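Long-range contacts in hexokinase (Schistosoma mansoni, PDB 1BDG), which binds glucose and, as a hexokinase, probably transfers a phosphate from ATP to hexoses, the step that starts glycolysis: residues R32-M37 / T248-F253; G40-N46 / K232-M236; T61-E66 / L202-L207; V224-E228 / I385-R391. All coordinates share one frame; numbering follows the deposited sequence.

Contact 1 of 4, residues R32-M37 / T248-F253. Unlike the reference sequence in segment 32-37: M33 (reference Thr). With GLC (alpha-D-glucopyranose), chain B.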
loop_
_atom_site.group_PDB
_atom_site.type_symbol
_atom_site.label_atom_id
_atom_site.label_comp_id
_atom_site.label_asym_id
_atom_site.label_seq_id
_atom_site.Cartn_x
_atom_site.Cartn_y
_atom_site.Cartn_z
ATOM N N ARG A 32 1.553 -18.459 9.143
ATOM C CA ARG A 32 0.235 -18.069 9.650
ATOM C C ARG A 32 -0.529 -17.320 8.545
ATOM O O ARG A 32 -1.716 -17.557 8.327
ATOM C CB ARG A 32 0.391 -17.156 10.888
ATOM C CG ARG A 32 0.678 -17.891 12.180
ATOM C CD ARG A 32 1.178 -16.977 13.279
ATOM N NE ARG A 32 1.490 -17.732 14.492
ATOM C CZ ARG A 32 0.715 -17.778 15.582
ATOM N NH1 ARG A 32 -0.424 -17.090 15.633
ATOM N NH2 ARG A 32 1.029 -18.594 16.592
ATOM N N MET A 33 0.171 -16.437 7.836
ATOM C CA MET A 33 -0.427 -15.665 6.759
ATOM C C MET A 33 -1.046 -16.621 5.734
ATOM O O MET A 33 -2.250 -16.559 5.477
ATOM C CB MET A 33 0.624 -14.762 6.106
ATOM C CG MET A 33 0.089 -13.891 4.976
ATOM S SD MET A 33 1.330 -12.744 4.280
ATOM C CE MET A 33 1.384 -11.551 5.622
ATOM N N GLY A 34 -0.231 -17.520 5.185
ATOM C CA GLY A 34 -0.722 -18.487 4.222
ATOM C C GLY A 34 -1.908 -19.237 4.781
ATOM O O GLY A 34 -2.865 -19.514 4.070
ATOM N N GLU A 35 -1.868 -19.552 6.069
ATOM C CA GLU A 35 -2.978 -20.249 6.704
ATOM C C GLU A 35 -4.260 -19.407 6.546
ATOM O O GLU A 35 -5.326 -19.964 6.265
ATOM C CB GLU A 35 -2.672 -20.536 8.197
ATOM C CG GLU A 35 -1.529 -21.556 8.473
ATOM C CD GLU A 35 -0.917 -21.461 9.906
ATOM O OE1 GLU A 35 -1.653 -21.219 10.894
ATOM O OE2 GLU A 35 0.318 -21.620 10.052
ATOM N N SER A 36 -4.156 -18.076 6.682
ATOM C CA SER A 36 -5.322 -17.171 6.563
ATOM C C SER A 36 -5.862 -16.993 5.164
ATOM O O SER A 36 -7.071 -16.937 4.981
ATOM C CB SER A 36 -5.020 -15.787 7.122
ATOM O OG SER A 36 -4.538 -15.875 8.445
ATOM N N MET A 37 -4.981 -16.858 4.179
ATOM C CA MET A 37 -5.413 -16.684 2.801
ATOM C C MET A 37 -6.257 -17.866 2.316
ATOM O O MET A 37 -7.323 -17.656 1.715
ATOM C CB MET A 37 -4.219 -16.480 1.878
ATOM C CG MET A 37 -3.469 -15.196 2.089
ATOM S SD MET A 37 -2.121 -15.041 0.931
ATOM C CE MET A 37 -1.585 -13.388 1.212
ATOM N N THR A 248 -5.899 -9.727 -2.157
ATOM C CA THR A 248 -5.679 -10.278 -0.830
ATOM C C THR A 248 -6.147 -9.354 0.262
ATOM O O THR A 248 -6.886 -9.769 1.143
ATOM C CB THR A 248 -4.199 -10.612 -0.620
ATOM O OG1 THR A 248 -3.439 -9.399 -0.588
ATOM C CG2 THR A 248 -3.701 -11.485 -1.760
ATOM N N GLU A 249 -5.710 -8.103 0.191
ATOM C CA GLU A 249 -6.069 -7.092 1.177
ATOM C C GLU A 249 -5.492 -7.579 2.520
ATOM O O GLU A 249 -6.186 -7.667 3.539
ATOM C CB GLU A 249 -7.589 -6.922 1.199
ATOM C CG GLU A 249 -8.088 -5.581 1.727
ATOM C CD GLU A 249 -7.590 -4.366 0.946
ATOM O OE1 GLU A 249 -7.961 -4.194 -0.234
ATOM O OE2 GLU A 249 -6.852 -3.559 1.540
ATOM N N TRP A 250 -4.187 -7.874 2.476
ATOM C CA TRP A 250 -3.410 -8.383 3.601
ATOM C C TRP A 250 -3.069 -7.368 4.679
ATOM O O TRP A 250 -2.483 -7.716 5.711
ATOM C CB TRP A 250 -2.125 -9.069 3.100
ATOM C CG TRP A 250 -0.996 -8.161 2.592
ATOM C CD1 TRP A 250 -0.876 -6.809 2.762
ATOM C CD2 TRP A 250 0.181 -8.575 1.882
ATOM N NE1 TRP A 250 0.294 -6.362 2.212
ATOM C CE2 TRP A 250 0.965 -7.420 1.665
ATOM C CE3 TRP A 250 0.649 -9.809 1.420
ATOM C CZ2 TRP A 250 2.203 -7.463 1.001
ATOM C CZ3 TRP A 250 1.882 -9.852 0.761
ATOM C CH2 TRP A 250 2.642 -8.686 0.560
ATOM N N GLY A 251 -3.358 -6.099 4.421
ATOM C CA GLY A 251 -3.087 -5.095 5.429
ATOM C C GLY A 251 -3.859 -5.484 6.677
ATOM O O GLY A 251 -3.447 -5.200 7.802
ATOM N N ALA A 252 -4.978 -6.166 6.477
ATOM C CA ALA A 252 -5.807 -6.599 7.587
ATOM C C ALA A 252 -5.263 -7.780 8.382
ATOM O O ALA A 252 -5.879 -8.168 9.363
ATOM C CB ALA A 252 -7.212 -6.892 7.109
ATOM N N PHE A 253 -4.130 -8.357 7.992
ATOM C CA PHE A 253 -3.594 -9.493 8.747
ATOM C C PHE A 253 -3.348 -9.041 10.179
ATOM O O PHE A 253 -3.064 -7.886 10.429
ATOM C CB PHE A 253 -2.303 -10.050 8.121
ATOM C CG PHE A 253 -1.840 -11.369 8.720
ATOM C CD1 PHE A 253 -2.732 -12.430 8.899
ATOM C CD2 PHE A 253 -0.500 -11.563 9.065
ATOM C CE1 PHE A 253 -2.306 -13.669 9.407
ATOM C CE2 PHE A 253 -0.052 -12.812 9.585
ATOM C CZ PHE A 253 -0.966 -13.866 9.749
HETATM C C1 GLC B . -4.507 -0.043 1.767
HETATM C C2 GLC B . -5.837 -0.371 1.087
HETATM C C3 GLC B . -5.611 -1.384 -0.012
HETATM C C4 GLC B . -4.567 -0.861 -0.983
HETATM C C5 GLC B . -3.292 -0.555 -0.229
HETATM C C6 GLC B . -2.221 0.035 -1.127
HETATM O O1 GLC B . -3.976 -1.223 2.269
HETATM O O2 GLC B . -6.762 -0.910 2.029
HETATM O O3 GLC B . -6.823 -1.631 -0.710
HETATM O O4 GLC B . -4.324 -1.816 -1.987
HETATM O O5 GLC B . -3.566 0.412 0.787
HETATM O O6 GLC B . -2.371 1.433 -1.258
#

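Contact 2 of 4, residues G40-N46 / K232-M236. With SO4 (sulfate ion), chain E.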
loop_
_atom_site.group_PDB
_atom_site.type_symbol
_atom_site.label_atom_id
_atom_site.label_comp_id
_atom_site.label_asym_id
_atom_site.label_seq_id
_atom_site.Cartn_x
_atom_site.Cartn_y
_atom_site.Cartn_z
ATOM N N GLY A 40 -9.608 -17.572 3.757
ATOM C CA GLY A 40 -10.395 -16.500 3.161
ATOM C C GLY A 40 -11.024 -16.838 1.817
ATOM O O GLY A 40 -11.992 -16.197 1.392
ATOM N N LEU A 41 -10.443 -17.815 1.121
ATOM C CA LEU A 41 -10.949 -18.251 -0.184
ATOM C C LEU A 41 -12.112 -19.215 0.035
ATOM O O LEU A 41 -12.919 -19.454 -0.862
ATOM C CB LEU A 41 -9.835 -18.918 -1.010
ATOM C CG LEU A 41 -8.601 -18.053 -1.294
ATOM C CD1 LEU A 41 -7.419 -18.903 -1.624
ATOM C CD2 LEU A 41 -8.848 -17.067 -2.405
ATOM N N GLN A 42 -12.211 -19.732 1.252
ATOM C CA GLN A 42 -13.263 -20.662 1.614
ATOM C C GLN A 42 -14.489 -19.917 2.140
ATOM O O GLN A 42 -14.383 -19.013 2.971
ATOM C CB GLN A 42 -12.775 -21.633 2.688
ATOM C CG GLN A 42 -11.683 -22.608 2.289
ATOM C CD GLN A 42 -11.684 -23.843 3.193
ATOM O OE1 GLN A 42 -11.970 -24.947 2.738
ATOM N NE2 GLN A 42 -11.419 -23.654 4.484
ATOM N N LYS A 43 -15.663 -20.346 1.693
ATOM C CA LYS A 43 -16.913 -19.729 2.108
ATOM C C LYS A 43 -17.192 -19.932 3.591
ATOM O O LYS A 43 -17.499 -18.970 4.314
ATOM C CB LYS A 43 -18.069 -20.277 1.278
ATOM C CG LYS A 43 -17.848 -20.061 -0.205
ATOM C CD LYS A 43 -18.933 -20.694 -1.059
ATOM C CE LYS A 43 -20.245 -19.931 -0.939
ATOM N NZ LYS A 43 -20.916 -19.783 -2.268
ATOM N N SER A 44 -17.034 -21.167 4.063
ATOM C CA SER A 44 -17.309 -21.460 5.466
ATOM C C SER A 44 -16.326 -20.829 6.432
ATOM O O SER A 44 -16.555 -20.852 7.643
ATOM C CB SER A 44 -17.376 -22.962 5.689
ATOM O OG SER A 44 -16.319 -23.614 5.021
ATOM N N THR A 45 -15.262 -20.223 5.906
ATOM C CA THR A 45 -14.246 -19.615 6.755
ATOM C C THR A 45 -13.700 -18.264 6.326
ATOM O O THR A 45 -12.639 -17.867 6.803
ATOM C CB THR A 45 -13.047 -20.563 6.955
ATOM O OG1 THR A 45 -12.579 -21.021 5.685
ATOM C CG2 THR A 45 -13.438 -21.759 7.760
ATOM N N ASN A 46 -14.393 -17.553 5.439
ATOM C CA ASN A 46 -13.924 -16.225 5.019
ATOM C C ASN A 46 -14.221 -15.173 6.098
ATOM O O ASN A 46 -13.344 -14.406 6.517
ATOM C CB ASN A 46 -14.588 -15.785 3.713
ATOM C CG ASN A 46 -14.380 -14.301 3.433
ATOM O OD1 ASN A 46 -15.114 -13.458 3.959
ATOM N ND2 ASN A 46 -13.367 -13.970 2.622
ATOM N N LYS A 232 -10.736 -22.534 -6.625
ATOM C CA LYS A 232 -10.520 -22.346 -5.202
ATOM C C LYS A 232 -11.238 -21.120 -4.665
ATOM O O LYS A 232 -11.544 -21.064 -3.489
ATOM C CB LYS A 232 -9.031 -22.210 -4.917
ATOM C CG LYS A 232 -8.200 -23.359 -5.424
ATOM C CD LYS A 232 -6.742 -23.175 -5.054
ATOM C CE LYS A 232 -5.937 -24.426 -5.360
ATOM N NZ LYS A 232 -4.503 -24.248 -5.030
ATOM N N VAL A 233 -11.488 -20.122 -5.510
ATOM C CA VAL A 233 -12.167 -18.923 -5.034
ATOM C C VAL A 233 -13.650 -19.219 -4.898
ATOM O O VAL A 233 -14.449 -18.772 -5.708
ATOM C CB VAL A 233 -11.973 -17.737 -5.975
ATOM C CG1 VAL A 233 -12.544 -16.493 -5.330
ATOM C CG2 VAL A 233 -10.503 -17.540 -6.285
ATOM N N GLU A 234 -14.018 -19.925 -3.835
ATOM C CA GLU A 234 -15.410 -20.327 -3.627
ATOM C C GLU A 234 -16.482 -19.239 -3.646
ATOM O O GLU A 234 -17.602 -19.469 -4.123
ATOM C CB GLU A 234 -15.527 -21.173 -2.369
ATOM C CG GLU A 234 -14.671 -22.435 -2.408
ATOM C CD GLU A 234 -14.775 -23.224 -1.132
ATOM O OE1 GLU A 234 -15.565 -22.826 -0.250
ATOM O OE2 GLU A 234 -14.067 -24.245 -1.003
ATOM N N LEU A 235 -16.143 -18.051 -3.163
ATOM C CA LEU A 235 -17.100 -16.964 -3.154
ATOM C C LEU A 235 -17.411 -16.527 -4.566
ATOM O O LEU A 235 -18.410 -15.868 -4.796
ATOM C CB LEU A 235 -16.577 -15.782 -2.348
ATOM C CG LEU A 235 -16.409 -16.053 -0.857
ATOM C CD1 LEU A 235 -15.322 -15.178 -0.296
ATOM C CD2 LEU A 235 -17.709 -15.831 -0.132
ATOM N N MET A 236 -16.581 -16.909 -5.520
ATOM C CA MET A 236 -16.814 -16.521 -6.897
ATOM C C MET A 236 -17.844 -17.438 -7.551
ATOM O O MET A 236 -18.345 -17.138 -8.635
ATOM C CB MET A 236 -15.496 -16.552 -7.673
ATOM C CG MET A 236 -15.398 -15.537 -8.790
ATOM S SD MET A 236 -13.741 -15.415 -9.480
ATOM C CE MET A 236 -14.026 -15.744 -11.230
HETATM S S SO4 E . -5.046 -23.784 -0.835
HETATM O O1 SO4 E . -4.139 -23.667 0.278
HETATM O O2 SO4 E . -4.508 -23.076 -1.959
HETATM O O3 SO4 E . -5.203 -25.178 -1.167
HETATM O O4 SO4 E . -6.324 -23.216 -0.490
HETATM O O HOH W 1 -13.627 -17.121 -2.335
#

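Contact 3 of 4, residues T61-E66 / L202-L207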
loop_
_atom_site.group_PDB
_atom_site.type_symbol
_atom_site.label_atom_id
_atom_site.label_comp_id
_atom_site.label_asym_id
_atom_site.label_seq_id
_atom_site.Cartn_x
_atom_site.Cartn_y
_atom_site.Cartn_z
ATOM N N THR A 61 -5.554 -11.245 -17.907
ATOM C CA THR A 61 -4.727 -10.036 -17.965
ATOM C C THR A 61 -4.511 -9.503 -19.380
ATOM O O THR A 61 -4.285 -10.264 -20.323
ATOM C CB THR A 61 -3.342 -10.259 -17.328
ATOM O OG1 THR A 61 -2.773 -11.460 -17.857
ATOM C CG2 THR A 61 -3.449 -10.349 -15.795
ATOM N N PRO A 62 -4.528 -8.171 -19.528
ATOM C CA PRO A 62 -4.336 -7.512 -20.818
ATOM C C PRO A 62 -3.112 -7.991 -21.587
ATOM O O PRO A 62 -1.984 -7.982 -21.086
ATOM C CB PRO A 62 -4.254 -6.040 -20.422
ATOM C CG PRO A 62 -5.260 -5.973 -19.288
ATOM C CD PRO A 62 -4.831 -7.177 -18.478
ATOM N N ASN A 63 -3.367 -8.400 -22.825
ATOM C CA ASN A 63 -2.330 -8.910 -23.730
ATOM C C ASN A 63 -1.665 -7.834 -24.599
ATOM O O ASN A 63 -0.577 -8.046 -25.133
ATOM C CB ASN A 63 -2.943 -9.980 -24.630
ATOM C CG ASN A 63 -4.272 -9.548 -25.204
ATOM O OD1 ASN A 63 -4.394 -8.445 -25.736
ATOM N ND2 ASN A 63 -5.292 -10.379 -25.043
ATOM N N GLY A 64 -2.345 -6.704 -24.788
ATOM C CA GLY A 64 -1.771 -5.638 -25.588
ATOM C C GLY A 64 -2.471 -5.380 -26.906
ATOM O O GLY A 64 -2.198 -4.366 -27.554
ATOM N N THR A 65 -3.364 -6.275 -27.316
ATOM C CA THR A 65 -4.100 -6.093 -28.570
ATOM C C THR A 65 -5.198 -5.029 -28.394
ATOM O O THR A 65 -5.770 -4.533 -29.369
ATOM C CB THR A 65 -4.746 -7.429 -29.028
ATOM O OG1 THR A 65 -5.791 -7.821 -28.108
ATOM C CG2 THR A 65 -3.669 -8.530 -29.106
ATOM N N GLU A 66 -5.503 -4.711 -27.134
ATOM C CA GLU A 66 -6.523 -3.723 -26.783
ATOM C C GLU A 66 -6.353 -2.408 -27.563
ATOM O O GLU A 66 -5.229 -1.886 -27.676
ATOM C CB GLU A 66 -6.488 -3.450 -25.278
ATOM C CG GLU A 66 -6.667 -4.686 -24.383
ATOM C CD GLU A 66 -5.359 -5.273 -23.918
ATOM O OE1 GLU A 66 -4.375 -4.521 -23.838
ATOM O OE2 GLU A 66 -5.291 -6.482 -23.626
ATOM N N LEU A 202 -0.613 -5.253 -11.263
ATOM C CA LEU A 202 -0.384 -6.559 -11.893
ATOM C C LEU A 202 -0.616 -6.427 -13.402
ATOM O O LEU A 202 0.172 -6.928 -14.187
ATOM C CB LEU A 202 -1.292 -7.644 -11.288
ATOM C CG LEU A 202 -0.948 -9.121 -11.595
ATOM C CD1 LEU A 202 -1.665 -10.060 -10.629
ATOM C CD2 LEU A 202 -1.276 -9.488 -13.029
ATOM N N ALA A 203 -1.655 -5.691 -13.801
ATOM C CA ALA A 203 -1.943 -5.472 -15.220
ATOM C C ALA A 203 -0.841 -4.675 -15.958
ATOM O O ALA A 203 -0.387 -5.095 -17.022
ATOM C CB ALA A 203 -3.291 -4.803 -15.384
ATOM N N SER A 204 -0.407 -3.538 -15.421
ATOM C CA SER A 204 0.654 -2.765 -16.078
ATOM C C SER A 204 1.873 -3.645 -16.256
ATOM O O SER A 204 2.585 -3.560 -17.272
ATOM C CB SER A 204 1.082 -1.562 -15.238
ATOM O OG SER A 204 0.133 -0.517 -15.290
ATOM N N CYS A 205 2.102 -4.494 -15.257
ATOM C CA CYS A 205 3.232 -5.401 -15.244
ATOM C C CYS A 205 3.133 -6.539 -16.253
ATOM O O CYS A 205 4.125 -6.871 -16.899
ATOM C CB CYS A 205 3.406 -5.951 -13.841
ATOM S SG CYS A 205 4.765 -7.139 -13.634
ATOM N N ALA A 206 1.945 -7.127 -16.392
ATOM C CA ALA A 206 1.719 -8.236 -17.322
ATOM C C ALA A 206 1.875 -7.750 -18.768
ATOM O O ALA A 206 2.478 -8.437 -19.606
ATOM C CB ALA A 206 0.330 -8.825 -17.103
ATOM N N LEU A 207 1.343 -6.556 -19.038
ATOM C CA LEU A 207 1.414 -5.922 -20.353
ATOM C C LEU A 207 2.833 -5.844 -20.874
ATOM O O LEU A 207 3.050 -5.751 -22.082
ATOM C CB LEU A 207 0.865 -4.500 -20.283
ATOM C CG LEU A 207 -0.644 -4.310 -20.207
ATOM C CD1 LEU A 207 -1.009 -2.833 -20.005
ATOM C CD2 LEU A 207 -1.225 -4.856 -21.506
#

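Contact 4 of 4, residues V224-E228 / I385-R391. With SO4 (sulfate ion), chain E.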
loop_
_atom_site.group_PDB
_atom_site.type_symbol
_atom_site.label_atom_id
_atom_site.label_comp_id
_atom_site.label_asym_id
_atom_site.label_seq_id
_atom_site.Cartn_x
_atom_site.Cartn_y
_atom_site.Cartn_z
ATOM N N VAL A 224 -1.142 -6.865 -1.727
ATOM C CA VAL A 224 -0.685 -7.626 -2.875
ATOM C C VAL A 224 -1.906 -8.241 -3.553
ATOM O O VAL A 224 -2.965 -8.419 -2.927
ATOM C CB VAL A 224 0.248 -8.779 -2.463
ATOM C CG1 VAL A 224 -0.545 -9.995 -2.049
ATOM C CG2 VAL A 224 1.163 -9.131 -3.590
ATOM N N ALA A 225 -1.751 -8.567 -4.830
ATOM C CA ALA A 225 -2.799 -9.178 -5.615
ATOM C C ALA A 225 -2.046 -10.197 -6.431
ATOM O O ALA A 225 -0.893 -9.960 -6.784
ATOM C CB ALA A 225 -3.432 -8.156 -6.508
ATOM N N TYR A 226 -2.662 -11.338 -6.711
ATOM C CA TYR A 226 -1.990 -12.378 -7.480
ATOM C C TYR A 226 -2.980 -13.186 -8.335
ATOM O O TYR A 226 -4.185 -13.138 -8.099
ATOM C CB TYR A 226 -1.191 -13.286 -6.522
ATOM C CG TYR A 226 -2.042 -14.199 -5.679
ATOM C CD1 TYR A 226 -2.670 -13.736 -4.534
ATOM C CD2 TYR A 226 -2.276 -15.519 -6.069
ATOM C CE1 TYR A 226 -3.528 -14.571 -3.799
ATOM C CE2 TYR A 226 -3.118 -16.355 -5.351
ATOM C CZ TYR A 226 -3.746 -15.881 -4.222
ATOM O OH TYR A 226 -4.609 -16.700 -3.526
ATOM N N ILE A 227 -2.493 -13.895 -9.352
ATOM C CA ILE A 227 -3.403 -14.701 -10.172
ATOM C C ILE A 227 -3.662 -16.027 -9.461
ATOM O O ILE A 227 -2.720 -16.694 -9.040
ATOM C CB ILE A 227 -2.876 -14.967 -11.601
ATOM C CG1 ILE A 227 -2.419 -13.663 -12.266
ATOM C CG2 ILE A 227 -4.021 -15.503 -12.459
ATOM C CD1 ILE A 227 -1.765 -13.849 -13.630
ATOM N N GLU A 228 -4.934 -16.398 -9.335
ATOM C CA GLU A 228 -5.334 -17.625 -8.648
ATOM C C GLU A 228 -6.230 -18.538 -9.476
ATOM O O GLU A 228 -6.778 -18.151 -10.495
ATOM C CB GLU A 228 -6.051 -17.260 -7.333
ATOM C CG GLU A 228 -6.793 -18.395 -6.604
ATOM C CD GLU A 228 -5.877 -19.347 -5.880
ATOM O OE1 GLU A 228 -5.294 -18.914 -4.873
ATOM O OE2 GLU A 228 -5.741 -20.520 -6.300
ATOM N N ILE A 385 3.136 -15.555 -1.013
ATOM C CA ILE A 385 2.414 -15.512 -2.284
ATOM C C ILE A 385 3.038 -16.531 -3.227
ATOM O O ILE A 385 2.344 -17.338 -3.842
ATOM C CB ILE A 385 2.478 -14.099 -2.903
ATOM C CG1 ILE A 385 1.534 -13.150 -2.161
ATOM C CG2 ILE A 385 2.148 -14.142 -4.363
ATOM C CD1 ILE A 385 0.093 -13.595 -2.149
ATOM N N LEU A 386 4.360 -16.511 -3.310
ATOM C CA LEU A 386 5.107 -17.441 -4.154
ATOM C C LEU A 386 4.820 -18.889 -3.745
ATOM O O LEU A 386 4.912 -19.801 -4.566
ATOM C CB LEU A 386 6.616 -17.165 -4.056
ATOM C CG LEU A 386 7.093 -15.793 -4.509
ATOM C CD1 LEU A 386 8.592 -15.816 -4.615
ATOM C CD2 LEU A 386 6.488 -15.436 -5.840
ATOM N N ARG A 387 4.522 -19.092 -2.466
ATOM C CA ARG A 387 4.206 -20.419 -1.959
ATOM C C ARG A 387 2.786 -20.830 -2.323
ATOM O O ARG A 387 2.437 -21.999 -2.259
ATOM C CB ARG A 387 4.384 -20.477 -0.448
ATOM C CG ARG A 387 5.826 -20.429 -0.025
ATOM C CD ARG A 387 6.044 -21.099 1.312
ATOM N NE ARG A 387 7.328 -20.708 1.888
ATOM C CZ ARG A 387 7.495 -20.315 3.149
ATOM N NH1 ARG A 387 6.464 -20.263 3.990
ATOM N NH2 ARG A 387 8.706 -19.986 3.573
ATOM N N ARG A 388 1.978 -19.846 -2.698
ATOM C CA ARG A 388 0.600 -20.068 -3.091
ATOM C C ARG A 388 0.555 -20.176 -4.605
ATOM O O ARG A 388 0.217 -21.227 -5.139
ATOM C CB ARG A 388 -0.272 -18.920 -2.583
ATOM C CG ARG A 388 -1.686 -18.933 -3.076
ATOM C CD ARG A 388 -2.612 -18.303 -2.046
ATOM N NE ARG A 388 -3.083 -19.275 -1.051
ATOM C CZ ARG A 388 -3.905 -20.300 -1.299
ATOM N NH1 ARG A 388 -4.377 -20.532 -2.510
ATOM N NH2 ARG A 388 -4.269 -21.093 -0.315
ATOM N N ILE A 389 0.915 -19.105 -5.303
ATOM C CA ILE A 389 0.944 -19.130 -6.764
ATOM C C ILE A 389 1.607 -20.438 -7.240
ATOM O O ILE A 389 1.077 -21.131 -8.107
ATOM C CB ILE A 389 1.687 -17.882 -7.316
ATOM C CG1 ILE A 389 0.760 -16.669 -7.272
ATOM C CG2 ILE A 389 2.194 -18.110 -8.709
ATOM C CD1 ILE A 389 1.059 -15.636 -8.311
ATOM N N ASN A 390 2.736 -20.785 -6.627
ATOM C CA ASN A 390 3.464 -22.014 -6.928
ATOM C C ASN A 390 4.154 -22.097 -8.314
ATOM O O ASN A 390 4.920 -23.039 -8.568
ATOM C CB ASN A 390 2.560 -23.245 -6.676
ATOM N N ARG A 391 3.907 -21.120 -9.185
ATOM C CA ARG A 391 4.522 -21.101 -10.502
ATOM C C ARG A 391 6.028 -21.119 -10.295
ATOM O O ARG A 391 6.525 -20.543 -9.332
ATOM C CB ARG A 391 4.132 -19.826 -11.253
ATOM C CG ARG A 391 2.688 -19.789 -11.676
ATOM C CD ARG A 391 2.308 -18.541 -12.484
ATOM N NE ARG A 391 0.941 -18.720 -12.979
ATOM C CZ ARG A 391 0.273 -17.865 -13.752
ATOM N NH1 ARG A 391 0.831 -16.729 -14.149
ATOM N NH2 ARG A 391 -0.969 -18.158 -14.130
HETATM S S SO4 E . -5.046 -23.784 -0.835
HETATM O O1 SO4 E . -4.139 -23.667 0.278
HETATM O O2 SO4 E . -4.508 -23.076 -1.959
HETATM O O3 SO4 E . -5.203 -25.178 -1.167
HETATM O O4 SO4 E . -6.324 -23.216 -0.490
HETATM O O HOH W 2 -3.118 -20.973 -6.116
#

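Contact 1 of 4, residues R32-M37 / T248-F253
The F253 ring lies against one turn of helix 23-41 and carries most of the contact. M33 CB sits over one ring face, offset toward the rim, and M33 CE reaches F253 CD2 at 3.9 Å. The ring's edge is met by two other residues: R32 CB, in the ring plane, is 3.7 Å from F253 CZ, while S36 OG is 3.3 Å from F253 CE1. That hydroxyl donates to R32 O, which it meets from above the carbonyl plane, so its polar side is turned into its own helix. M33, a threonine in the reference sequence, has CG anti to the backbone N (chi1 -179°) and a bend at its last torsion; its SD stands obliquely to W250, 5.1 Å from the centroid of the six-membered ring, in a Met-aromatic contact. M37 CE touches the edge of the same indole and, at 4.1 Å, T248 CG2. Behind these, W250 NE1 is hydrogen-bonded to T222 OG1 and T248 OG1 to V224 O, while the E249 carboxylate grips glucose O3 and O2 through OE1 and OE2. The glucose-binding turn after strand 243-247 is thus wedged between helix 23-41 and strand 222-229, with helix 357-389 covering M33 and M37.

Contact 2 of 4, residues G40-N46 / K232-M236
L235 CD1 lies over one face of the N46 side-chain amide, 3.7 Å from N46 ND2. In its own plane the amide is fixed by a nearly straight hydrogen bond, N46 ND2 to G40 O at 2.9 Å, made on a lone pair of that carbonyl. A second flat group is the E234 carboxylate: K43 N approaches E234 OE1 from above the carboxylate plane, 41° out of it, in a nearly linear bond of 3.2 Å. E234 holds CG anti to its carbonyl carbon (chi1 -59°) and is extended beyond it, which carries OE1 across to the K43 backbone. The K43 chain crosses the E234 stem at a slant, its CG 3.4 Å from E234 CB, and bends only further out. L41 O takes a weak bond from E234 N and a firmer one from a water that also accepts from L235 N. The L41 and V233 side chains pack together toward strands 222-229 and 243-247, and K232 NZ bonds a sulfate ion, probably from the crystallisation liquor. The link combines aliphatic packing of L41, K43 and L235 with backbone, carboxylate and water bonds; K43 NZ and E234 OE1, 6.5 Å apart, are near but not in contact.

Contact 3 of 4, residues T61-E66 / L202-L207
P62 and T61 form the close side of this contact, set against the last turns of helix 197-206. L207 CD2 meets P62 CB at 3.4 Å and lies beside P62 O, while P62 CD rests more distantly on A203 CB. T61 straddles two helix positions: its side chain crosses that of L202 at about a right angle, with T61 CG2 3.6 Å from L202 CD2, and its CB faces A206 CB at 3.9 Å. No hydrogen bond joins the two segments. Beyond P62 the contact thins out, with the N63-E66 turn touching only the end of L207 and largely holding itself together. N63 OD1 accepts from T65 N at 2.9 Å in an Asx turn, and from T65 OG1 as well; G64 N, approaching from above the carboxylate plane, donates to E66 OE2. N63 and T65 lie exposed here. Segment 61-66 lies in the loop between strands 54-55 and 68-75, where the chain enters the predicted small subdomain; helix 435-444 covers P62 and L207, and a disulfide ties C205 to C212.

Contact 4 of 4, residues V224-E228 / I385-R391
Strand 224-228 and helix 385-389 run nearly parallel, their axes 15° apart and 9.4 Å at closest approach, with E228 and I389 nearest at CA. V224 CG1 and I385 CD1 meet tip to tip at 3.7 Å, and I385 CD1 also lies obliquely against the Y226 ring. I389 and Y226 lie alongside one another, pointing opposite ways, with I389 CG1 3.5 Å from Y226 CD2. The tyrosine's outer end meets the R388 aliphatic chain, and its OH donates to E228 OE1 at 2.7 Å, using the anti lone pair. E228 reaches back by a bend at chi2 (76°); R388 NH1 forms a salt bridge with the same OE1 at 3.0 Å, weak as a hydrogen bond, the carboxylate and guanidinium planes being 58° apart. I227 CD1 touches R391, which pairs with E243. A sulfate by R388 is too close for certain placement. E228 OE1 is thus shared by a phenol and a guanidinium, which would tend to stabilise the carboxylate charge at the edge of a largely apolar strand-helix interface.

In the fold
Contact 1 is buried and nearly all apolar or aromatic, apart from the carboxylate at the glucose; contacts 2, 3 and 4 are partly buried, with contact 2 the farthest from the centre of the chain. Contacts 1 and 2 use successive parts of helix 23-41, and contact 4 joins them: T248 CG2 packs on Y226, M37 on I385, and L41 CD1 lies beside R388 and E228. Along helix 23-41 and its neighbours, polar character increases from contact 1 through contact 4 to contact 2, whose sulfate also touches contact 4; contact 3, also peripheral, does not follow this. Contacts 1 and 3 have no hydrogen bond across them; contact 3 reaches strand 222-229 through L202.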